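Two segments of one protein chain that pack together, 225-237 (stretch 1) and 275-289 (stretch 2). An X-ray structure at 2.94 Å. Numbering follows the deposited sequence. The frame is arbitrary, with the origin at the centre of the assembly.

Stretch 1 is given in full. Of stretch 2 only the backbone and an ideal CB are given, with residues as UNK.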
ATOM      1  N   GLN A 225      24.614  -1.731  -3.623  1.00 91.42           N
ATOM      2  CA  GLN A 225      23.257  -2.205  -3.932  1.00 88.15           C
ATOM      3  C   GLN A 225      22.293  -1.749  -2.808  1.00 89.60           C
ATOM      4  O   GLN A 225      21.262  -1.137  -3.083  1.00 88.62           O
ATOM      5  CB  GLN A 225      23.214  -3.746  -4.032  1.00 89.21           C
ATOM      6  CG  GLN A 225      23.860  -4.348  -5.265  1.00106.46           C
ATOM      7  CD  GLN A 225      23.656  -5.844  -5.286  1.00131.06           C
ATOM      8  OE1 GLN A 225      24.364  -6.616  -4.621  1.00124.95           O
ATOM      9  NE2 GLN A 225      22.649  -6.288  -6.026  1.00129.10           N
ATOM     10  N   GLU A 226      22.665  -2.029  -1.546  1.00 84.51           N
ATOM     11  CA  GLU A 226      21.927  -1.699  -0.333  1.00 81.19           C
ATOM     12  C   GLU A 226      21.598  -0.180  -0.301  1.00 83.13           C
ATOM     13  O   GLU A 226      20.428   0.189  -0.298  1.00 79.92           O
ATOM     14  CB  GLU A 226      22.742  -2.221   0.872  1.00 84.01           C
ATOM     15  CG  GLU A 226      22.376  -1.720   2.254  1.00 98.14           C
ATOM     16  CD  GLU A 226      23.592  -1.620   3.160  1.00132.92           C
ATOM     17  OE1 GLU A 226      23.993  -2.660   3.733  1.00129.49           O
ATOM     18  OE2 GLU A 226      24.173  -0.512   3.258  1.00128.53           O
ATOM     19  N   GLN A 227      22.618   0.677  -0.409  1.00 82.55           N
ATOM     20  CA  GLN A 227      22.508   2.138  -0.450  1.00 82.07           C
ATOM     21  C   GLN A 227      21.528   2.616  -1.547  1.00 87.56           C
ATOM     22  O   GLN A 227      20.640   3.422  -1.270  1.00 84.32           O
ATOM     23  CB  GLN A 227      23.908   2.752  -0.631  1.00 86.15           C
ATOM     24  CG  GLN A 227      24.183   3.950   0.273  1.00 94.29           C
ATOM     25  CD  GLN A 227      24.224   3.679   1.766  1.00111.10           C
ATOM     26  OE1 GLN A 227      24.129   2.541   2.259  1.00108.74           O
ATOM     27  NE2 GLN A 227      24.359   4.750   2.524  1.00 97.82           N
ATOM     28  N   GLU A 228      21.658   2.057  -2.765  1.00 88.07           N
ATOM     29  CA  GLU A 228      20.814   2.344  -3.924  1.00 87.97           C
ATOM     30  C   GLU A 228      19.344   2.008  -3.650  1.00 86.87           C
ATOM     31  O   GLU A 228      18.465   2.809  -3.981  1.00 85.21           O
ATOM     32  CB  GLU A 228      21.340   1.562  -5.134  1.00 92.58           C
ATOM     33  CG  GLU A 228      20.683   1.906  -6.463  1.00111.57           C
ATOM     34  CD  GLU A 228      20.741   0.792  -7.497  1.00148.47           C
ATOM     35  OE1 GLU A 228      21.837   0.215  -7.705  1.00144.07           O
ATOM     36  OE2 GLU A 228      19.683   0.500  -8.102  1.00146.30           O
ATOM     37  N   TYR A 229      19.089   0.848  -3.017  1.00 81.39           N
ATOM     38  CA  TYR A 229      17.741   0.387  -2.694  1.00 78.27           C
ATOM     39  C   TYR A 229      17.130   1.072  -1.489  1.00 79.15           C
ATOM     40  O   TYR A 229      15.908   1.205  -1.426  1.00 77.58           O
ATOM     41  CB  TYR A 229      17.695  -1.131  -2.550  1.00 79.91           C
ATOM     42  CG  TYR A 229      17.802  -1.841  -3.884  1.00 85.08           C
ATOM     43  CD1 TYR A 229      16.910  -1.567  -4.919  1.00 87.04           C
ATOM     44  CD2 TYR A 229      18.778  -2.808  -4.102  1.00 88.46           C
ATOM     45  CE1 TYR A 229      17.011  -2.210  -6.154  1.00 90.32           C
ATOM     46  CE2 TYR A 229      18.891  -3.455  -5.334  1.00 91.69           C
ATOM     47  CZ  TYR A 229      17.997  -3.162  -6.353  1.00 99.76           C
ATOM     48  OH  TYR A 229      18.086  -3.825  -7.552  1.00104.30           O
ATOM     49  N   LEU A 230      17.955   1.527  -0.543  1.00 75.27           N
ATOM     50  CA  LEU A 230      17.456   2.253   0.628  1.00 72.63           C
ATOM     51  C   LEU A 230      16.959   3.633   0.192  1.00 73.89           C
ATOM     52  O   LEU A 230      15.957   4.111   0.714  1.00 71.75           O
ATOM     53  CB  LEU A 230      18.559   2.410   1.680  1.00 74.15           C
ATOM     54  CG  LEU A 230      18.925   1.188   2.500  1.00 78.81           C
ATOM     55  CD1 LEU A 230      20.312   1.339   3.059  1.00 81.58           C
ATOM     56  CD2 LEU A 230      17.918   0.944   3.620  1.00 78.87           C
ATOM     57  N   LYS A 231      17.664   4.261  -0.775  1.00 70.79           N
ATOM     58  CA  LYS A 231      17.310   5.554  -1.346  1.00 70.15           C
ATOM     59  C   LYS A 231      15.999   5.394  -2.112  1.00 72.43           C
ATOM     60  O   LYS A 231      15.096   6.203  -1.921  1.00 71.20           O
ATOM     61  CB  LYS A 231      18.421   6.062  -2.269  1.00 75.97           C
ATOM     62  CG  LYS A 231      19.703   6.467  -1.535  1.00 94.01           C
ATOM     63  CD  LYS A 231      20.890   6.604  -2.494  1.00102.29           C
ATOM     64  CE  LYS A 231      22.239   6.615  -1.812  1.00 98.52           C
ATOM     65  NZ  LYS A 231      23.309   6.133  -2.731  1.00102.07           N
ATOM     66  N   LYS A 232      15.852   4.296  -2.903  1.00 68.33           N
ATOM     67  CA  LYS A 232      14.618   4.005  -3.654  1.00 66.06           C
ATOM     68  C   LYS A 232      13.413   3.931  -2.732  1.00 68.99           C
ATOM     69  O   LYS A 232      12.336   4.438  -3.077  1.00 68.81           O
ATOM     70  CB  LYS A 232      14.742   2.721  -4.489  1.00 66.89           C
ATOM     71  CG  LYS A 232      15.584   2.914  -5.731  1.00 81.59           C
ATOM     72  CD  LYS A 232      15.556   1.725  -6.663  1.00 96.87           C
ATOM     73  CE  LYS A 232      16.586   1.893  -7.758  1.00116.41           C
ATOM     74  NZ  LYS A 232      16.743   0.661  -8.574  1.00128.09           N
ATOM     75  N   MET A 233      13.622   3.344  -1.534  1.00 64.95           N
ATOM     76  CA  MET A 233      12.607   3.153  -0.508  1.00 63.35           C
ATOM     77  C   MET A 233      11.935   4.463  -0.088  1.00 69.77           C
ATOM     78  O   MET A 233      10.729   4.459   0.164  1.00 69.83           O
ATOM     79  CB  MET A 233      13.196   2.411   0.708  1.00 65.07           C
ATOM     80  CG  MET A 233      12.147   1.764   1.589  1.00 67.43           C
ATOM     81  SD  MET A 233      12.856   1.026   3.084  1.00 72.99           S
ATOM     82  CE  MET A 233      12.105   1.985   4.236  1.00 69.67           C
ATOM     83  N   ILE A 234      12.699   5.575  -0.011  1.00 66.58           N
ATOM     84  CA  ILE A 234      12.150   6.852   0.433  1.00 65.59           C
ATOM     85  C   ILE A 234      11.850   7.811  -0.758  1.00 73.76           C
ATOM     86  O   ILE A 234      11.553   8.988  -0.554  1.00 73.57           O
ATOM     87  CB  ILE A 234      13.024   7.469   1.537  1.00 68.21           C
ATOM     88  CG1 ILE A 234      14.446   7.806   1.018  1.00 70.80           C
ATOM     89  CG2 ILE A 234      13.038   6.533   2.756  1.00 66.00           C
ATOM     90  CD1 ILE A 234      15.355   8.601   1.990  1.00 78.29           C
ATOM     91  N   LYS A 235      11.873   7.284  -1.996  1.00 72.27           N
ATOM     92  CA  LYS A 235      11.497   8.051  -3.184  1.00 73.11           C
ATOM     93  C   LYS A 235      10.078   7.608  -3.496  1.00 75.28           C
ATOM     94  O   LYS A 235       9.793   6.394  -3.521  1.00 74.38           O
ATOM     95  CB  LYS A 235      12.423   7.784  -4.392  1.00 77.69           C
ATOM     96  CG  LYS A 235      13.898   8.160  -4.204  1.00 97.32           C
ATOM     97  CD  LYS A 235      14.174   9.653  -3.988  1.00109.90           C
ATOM     98  CE  LYS A 235      15.657   9.931  -4.056  1.00128.68           C
ATOM     99  NZ  LYS A 235      16.171   9.924  -5.460  1.00139.60           N
ATOM    100  N   PHE A 236       9.182   8.590  -3.690  1.00 69.59           N
ATOM    101  CA  PHE A 236       7.787   8.299  -3.968  1.00 67.38           C
ATOM    102  C   PHE A 236       7.410   8.584  -5.411  1.00 72.51           C
ATOM    103  O   PHE A 236       7.979   9.478  -6.051  1.00 74.24           O
ATOM    104  CB  PHE A 236       6.866   9.015  -2.982  1.00 67.34           C
ATOM    105  CG  PHE A 236       7.151   8.744  -1.521  1.00 66.25           C
ATOM    106  CD1 PHE A 236       7.407   7.449  -1.070  1.00 67.49           C
ATOM    107  CD2 PHE A 236       7.127   9.777  -0.586  1.00 66.59           C
ATOM    108  CE1 PHE A 236       7.677   7.202   0.282  1.00 66.66           C
ATOM    109  CE2 PHE A 236       7.385   9.529   0.761  1.00 67.63           C
ATOM    110  CZ  PHE A 236       7.660   8.244   1.185  1.00 65.26           C
ATOM    111  N   THR A 237       6.439   7.810  -5.915  1.00 66.84           N
ATOM    112  CA  THR A 237       5.974   7.863  -7.295  1.00 67.85           C
ATOM    113  C   THR A 237       4.501   8.231  -7.490  1.00 70.91           C
ATOM    114  O   THR A 237       4.066   8.346  -8.651  1.00 74.38           O
ATOM    115  CB  THR A 237       6.276   6.543  -8.008  1.00 68.57           C
ATOM    116  OG1 THR A 237       5.405   5.525  -7.515  1.00 64.03           O
ATOM    117  CG2 THR A 237       7.745   6.148  -7.939  1.00 63.50           C
ATOM    118  N   UNK A 275      20.475  -4.117  10.212  1.00 80.56           N
ATOM    119  CA  UNK A 275      19.158  -4.192   9.580  1.00 77.58           C
ATOM    120  C   UNK A 275      18.777  -2.798   9.059  1.00 81.94           C
ATOM    121  O   UNK A 275      17.939  -2.132   9.681  1.00 81.89           O
ATOM    122  CB  UNK A 275      18.108  -4.715  10.563  1.00 77.58           C
ATOM    123  N   UNK A 276      19.430  -2.305   7.967  1.00 77.71           N
ATOM    124  CA  UNK A 276      19.184  -0.914   7.530  1.00 76.10           C
ATOM    125  C   UNK A 276      17.785  -0.571   7.053  1.00 77.52           C
ATOM    126  O   UNK A 276      17.362   0.558   7.282  1.00 76.92           O
ATOM    127  CB  UNK A 276      20.152  -0.579   6.394  1.00 76.10           C
ATOM    128  N   UNK A 277      17.080  -1.508   6.385  1.00 72.10           N
ATOM    129  CA  UNK A 277      15.743  -1.241   5.828  1.00 68.77           C
ATOM    130  C   UNK A 277      14.716  -0.946   6.915  1.00 69.58           C
ATOM    131  O   UNK A 277      13.979   0.029   6.815  1.00 66.97           O
ATOM    132  CB  UNK A 277      15.273  -2.433   4.991  1.00 68.77           C
ATOM    133  N   UNK A 278      14.755  -1.734   7.987  1.00 66.54           N
ATOM    134  CA  UNK A 278      13.903  -1.627   9.162  1.00 65.47           C
ATOM    135  C   UNK A 278      14.237  -0.360   9.940  1.00 69.40           C
ATOM    136  O   UNK A 278      13.310   0.376  10.276  1.00 68.26           O
ATOM    137  CB  UNK A 278      14.057  -2.860  10.054  1.00 65.47           C
ATOM    138  N   UNK A 279      15.547  -0.079  10.198  1.00 67.16           N
ATOM    139  CA  UNK A 279      15.967   1.141  10.901  1.00 67.50           C
ATOM    140  C   UNK A 279      15.481   2.379  10.109  1.00 70.51           C
ATOM    141  O   UNK A 279      14.861   3.266  10.698  1.00 71.11           O
ATOM    142  CB  UNK A 279      17.487   1.169  11.074  1.00 67.50           C
ATOM    143  N   UNK A 280      15.648   2.384   8.772  1.00 65.12           N
ATOM    144  CA  UNK A 280      15.179   3.486   7.927  1.00 64.10           C
ATOM    145  C   UNK A 280      13.639   3.597   7.885  1.00 69.09           C
ATOM    146  O   UNK A 280      13.093   4.704   7.986  1.00 69.82           O
ATOM    147  CB  UNK A 280      15.719   3.305   6.507  1.00 64.10           C
ATOM    148  N   UNK A 281      12.952   2.453   7.737  1.00 63.47           N
ATOM    149  CA  UNK A 281      11.498   2.385   7.711  1.00 60.18           C
ATOM    150  C   UNK A 281      10.933   2.938   9.021  1.00 64.14           C
ATOM    151  O   UNK A 281      10.077   3.817   8.984  1.00 64.66           O
ATOM    152  CB  UNK A 281      11.027   0.947   7.482  1.00 60.18           C
ATOM    153  N   UNK A 282      11.448   2.492  10.162  1.00 60.15           N
ATOM    154  CA  UNK A 282      10.914   2.978  11.424  1.00 60.89           C
ATOM    155  C   UNK A 282      11.130   4.487  11.609  1.00 68.26           C
ATOM    156  O   UNK A 282      10.184   5.220  11.957  1.00 66.94           O
ATOM    157  CB  UNK A 282      11.558   2.214  12.583  1.00 60.89           C
ATOM    158  N   UNK A 283      12.359   4.950  11.317  1.00 66.95           N
ATOM    159  CA  UNK A 283      12.734   6.354  11.445  1.00 67.56           C
ATOM    160  C   UNK A 283      11.859   7.214  10.533  1.00 70.86           C
ATOM    161  O   UNK A 283      11.305   8.220  10.983  1.00 71.38           O
ATOM    162  CB  UNK A 283      14.214   6.550  11.111  1.00 67.56           C
ATOM    163  N   UNK A 284      11.674   6.764   9.277  1.00 64.94           N
ATOM    164  CA  UNK A 284      10.916   7.487   8.272  1.00 62.72           C
ATOM    165  C   UNK A 284       9.412   7.507   8.494  1.00 66.36           C
ATOM    166  O   UNK A 284       8.809   8.561   8.273  1.00 67.44           O
ATOM    167  CB  UNK A 284      11.206   6.882   6.897  1.00 62.72           C
ATOM    168  N   UNK A 285       8.790   6.384   8.913  1.00 61.49           N
ATOM    169  CA  UNK A 285       7.348   6.410   9.189  1.00 61.02           C
ATOM    170  C   UNK A 285       7.065   7.429  10.324  1.00 66.81           C
ATOM    171  O   UNK A 285       6.113   8.192  10.219  1.00 67.08           O
ATOM    172  CB  UNK A 285       6.847   5.016   9.570  1.00 61.02           C
ATOM    173  N   UNK A 286       7.959   7.515  11.327  1.00 63.89           N
ATOM    174  CA  UNK A 286       7.861   8.488  12.417  1.00 64.47           C
ATOM    175  C   UNK A 286       7.871   9.922  11.930  1.00 67.15           C
ATOM    176  O   UNK A 286       6.947  10.651  12.265  1.00 65.57           O
ATOM    177  CB  UNK A 286       9.010   8.283  13.407  1.00 64.47           C
ATOM    178  N   UNK A 287       8.874  10.327  11.115  1.00 65.44           N
ATOM    179  CA  UNK A 287       8.924  11.700  10.600  1.00 66.88           C
ATOM    180  C   UNK A 287       7.648  12.028   9.822  1.00 72.34           C
ATOM    181  O   UNK A 287       7.093  13.101  10.049  1.00 75.24           O
ATOM    182  CB  UNK A 287      10.152  11.895   9.708  1.00 66.88           C
ATOM    183  N   UNK A 288       7.141  11.092   8.976  1.00 65.66           N
ATOM    184  CA  UNK A 288       5.902  11.310   8.202  1.00 64.32           C
ATOM    185  C   UNK A 288       4.715  11.458   9.139  1.00 67.09           C
ATOM    186  O   UNK A 288       4.052  12.477   9.086  1.00 68.20           O
ATOM    187  CB  UNK A 288       5.658  10.158   7.225  1.00 64.32           C
ATOM    188  N   UNK A 289       4.468  10.459  10.008  1.00 62.50           N
ATOM    189  CA  UNK A 289       3.374  10.421  10.992  1.00 61.28           C
ATOM    190  C   UNK A 289       3.381  11.675  11.907  1.00 68.41           C
ATOM    191  O   UNK A 289       2.371  12.376  11.955  1.00 69.37           O
ATOM    192  CB  UNK A 289       3.486   9.154  11.842  1.00 61.28           C
TER

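Position 275 precedes the helix, at its N-cap, and has nothing of stretch 1 near its CB. Many residues would suit, small polar ones especially. The deposited residue is His 275, which makes no contact across the pair.

At position 276 CA-to-CB points toward stretch 1. The ideal CB lies 3.9 Å from Leu 230 CD1, and Glu 226 is close by. A compact apolar side chain fits, and phi of -64° in the first turn also allows proline. It is Pro 276. Its CB packs on Leu 230 CD1, and its CG lies 4.1 Å from Glu 226 CG.

Position 277 points sideways, with Leu 230 CD2 at 4.5 Å and Met 233 SD at 4.6 Å from the ideal CB. A long apolar chain could run along stretch 1: leucine, methionine or an aromatic. The residue is Phe 277, and its m rotamer (chi1 -74°) brings the ring nearer. Leu 230 CD2 sits over one face, 3.7 Å from the ring centroid, a CH-pi contact. Met 233 SD lies at the edge, 3.8 Å from Phe 277 CD2. Tyr 229 CB, also at the edge, is 3.8 Å from Phe 277 CZ.

Position 278 points away and 279 is out of reach, so stretch 1 sets little limit. They are Thr 278 and Tyr 279.

Position 280 points toward Leu 230 and Met 233, with Ile 234 further along. A branched aliphatic chain or methionine would suit. Leu 280 places CD2 3.8 Å from Leu 230 CD2 and 3.9 Å from Ile 234 CG2.

At 281 the direction is sideways, but the ideal CB is 3.6 Å from Met 233 CE. Several apolar residues would do. In Phe 281 CB meets Met 233 CE at 3.6 Å, and the methyl lies at the ring edge.

Position 282 points away and 283 is out of reach, so stretch 1 leaves both open. They are Asn 282 and Ala 283.

Position 284 points toward stretch 1, its ideal CB 4.5 Å from Ile 234 CG2. A large apolar or aromatic side chain could cover that methyl. Tyr 284 does so with a ring face: Ile 234 CG2 stands 3.7 Å from the centroid, 9° off the normal.

Positions 285, 286 and 287 are out of reach, so many side chains would suit. They are Thr 285, Glu 286 and Ile 287.

Position 288 points toward stretch 1 across a gap, near Phe 236. A longer apolar chain, aliphatic, methionine or aromatic, could bridge it. Ile 288 extends CD1 to 4.2 Å from Phe 236 CZ, at the ring edge.

Position 289 is out of reach and unconstrained by stretch 1; it is Val 289.

Stretch 2 275-289: HPFTYLFNAYTEIIV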
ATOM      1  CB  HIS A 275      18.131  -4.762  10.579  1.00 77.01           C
ATOM      2  CG  HIS A 275      18.442  -6.160  11.043  1.00 81.54           C
ATOM      3  ND1 HIS A 275      18.012  -7.273  10.334  1.00 82.25           N
ATOM      4  CD2 HIS A 275      19.102  -6.578  12.148  1.00 85.27           C
ATOM      5  CE1 HIS A 275      18.444  -8.319  11.016  1.00 83.65           C
ATOM      6  NE2 HIS A 275      19.091  -7.952  12.123  1.00 85.90           N
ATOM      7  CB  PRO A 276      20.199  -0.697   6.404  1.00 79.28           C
ATOM      8  CG  PRO A 276      20.540  -2.062   5.928  1.00 84.67           C
ATOM      9  CD  PRO A 276      20.488  -2.933   7.151  1.00 80.71           C
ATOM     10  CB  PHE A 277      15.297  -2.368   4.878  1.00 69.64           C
ATOM     11  CG  PHE A 277      16.025  -2.338   3.555  1.00 72.11           C
ATOM     12  CD1 PHE A 277      17.256  -2.957   3.405  1.00 76.89           C
ATOM     13  CD2 PHE A 277      15.502  -1.650   2.472  1.00 74.91           C
ATOM     14  CE1 PHE A 277      17.943  -2.907   2.186  1.00 79.32           C
ATOM     15  CE2 PHE A 277      16.194  -1.595   1.255  1.00 79.31           C
ATOM     16  CZ  PHE A 277      17.404  -2.237   1.118  1.00 78.68           C
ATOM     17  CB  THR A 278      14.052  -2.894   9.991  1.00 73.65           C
ATOM     18  OG1 THR A 278      13.633  -4.007   9.197  1.00 71.31           O
ATOM     19  CG2 THR A 278      13.266  -2.837  11.275  1.00 71.82           C
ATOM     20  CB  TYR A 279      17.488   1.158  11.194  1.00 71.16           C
ATOM     21  CG  TYR A 279      17.895   2.155  12.261  1.00 74.49           C
ATOM     22  CD1 TYR A 279      18.086   3.496  11.950  1.00 77.85           C
ATOM     23  CD2 TYR A 279      18.104   1.758  13.578  1.00 76.42           C
ATOM     24  CE1 TYR A 279      18.404   4.435  12.935  1.00 81.70           C
ATOM     25  CE2 TYR A 279      18.474   2.680  14.567  1.00 78.93           C
ATOM     26  CZ  TYR A 279      18.610   4.025  14.240  1.00 87.12           C
ATOM     27  OH  TYR A 279      18.900   4.998  15.175  1.00 85.94           O
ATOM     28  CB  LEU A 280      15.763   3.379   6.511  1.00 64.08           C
ATOM     29  CG  LEU A 280      15.363   4.457   5.521  1.00 67.07           C
ATOM     30  CD1 LEU A 280      15.918   5.809   5.918  1.00 67.22           C
ATOM     31  CD2 LEU A 280      15.757   4.068   4.130  1.00 70.16           C
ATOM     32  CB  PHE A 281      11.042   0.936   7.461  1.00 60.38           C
ATOM     33  CG  PHE A 281       9.553   0.764   7.348  1.00 59.86           C
ATOM     34  CD1 PHE A 281       8.886   1.087   6.167  1.00 60.96           C
ATOM     35  CD2 PHE A 281       8.803   0.306   8.433  1.00 60.17           C
ATOM     36  CE1 PHE A 281       7.501   0.951   6.076  1.00 59.63           C
ATOM     37  CE2 PHE A 281       7.414   0.172   8.338  1.00 60.32           C
ATOM     38  CZ  PHE A 281       6.779   0.487   7.164  1.00 57.37           C
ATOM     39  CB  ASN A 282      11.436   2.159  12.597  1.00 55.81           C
ATOM     40  CG  ASN A 282      11.014   0.703  12.565  1.00 75.18           C
ATOM     41  OD1 ASN A 282       9.980   0.332  12.005  1.00 68.88           O
ATOM     42  ND2 ASN A 282      11.811  -0.168  13.168  1.00 72.80           N
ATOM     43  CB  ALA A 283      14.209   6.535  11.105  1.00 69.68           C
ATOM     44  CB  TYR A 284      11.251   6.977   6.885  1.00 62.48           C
ATOM     45  CG  TYR A 284      11.640   8.096   5.959  1.00 63.28           C
ATOM     46  CD1 TYR A 284      12.859   8.753   6.104  1.00 66.11           C
ATOM     47  CD2 TYR A 284      10.778   8.522   4.948  1.00 63.05           C
ATOM     48  CE1 TYR A 284      13.214   9.801   5.266  1.00 67.96           C
ATOM     49  CE2 TYR A 284      11.120   9.574   4.107  1.00 64.49           C
ATOM     50  CZ  TYR A 284      12.342  10.209   4.269  1.00 75.28           C
ATOM     51  OH  TYR A 284      12.704  11.239   3.444  1.00 82.10           O
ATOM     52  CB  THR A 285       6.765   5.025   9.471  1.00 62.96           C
ATOM     53  OG1 THR A 285       7.357   4.542  10.645  1.00 59.98           O
ATOM     54  CG2 THR A 285       6.984   4.035   8.334  1.00 60.50           C
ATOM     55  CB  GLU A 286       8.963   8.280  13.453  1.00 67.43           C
ATOM     56  CG  GLU A 286       8.673   7.139  14.402  1.00 78.92           C
ATOM     57  CD  GLU A 286       9.756   6.896  15.428  1.00102.24           C
ATOM     58  OE1 GLU A 286      10.423   7.875  15.839  1.00 93.04           O
ATOM     59  OE2 GLU A 286       9.923   5.726  15.842  1.00 94.76           O
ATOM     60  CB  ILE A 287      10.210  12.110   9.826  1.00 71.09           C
ATOM     61  CG1 ILE A 287      10.386  11.319   8.520  1.00 71.18           C
ATOM     62  CG2 ILE A 287      11.467  12.038  10.712  1.00 72.98           C
ATOM     63  CD1 ILE A 287      11.392  11.849   7.600  1.00 81.15           C
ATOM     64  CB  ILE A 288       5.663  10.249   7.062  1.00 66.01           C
ATOM     65  CG1 ILE A 288       6.857  10.259   6.048  1.00 66.30           C
ATOM     66  CG2 ILE A 288       4.325  10.497   6.350  1.00 64.15           C
ATOM     67  CD1 ILE A 288       7.021   9.093   5.215  1.00 64.97           C
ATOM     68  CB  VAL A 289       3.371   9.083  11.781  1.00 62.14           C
ATOM     69  CG1 VAL A 289       2.648   9.204  13.109  1.00 62.63           C
ATOM     70  CG2 VAL A 289       2.770   7.961  10.947  1.00 60.82           C
TER
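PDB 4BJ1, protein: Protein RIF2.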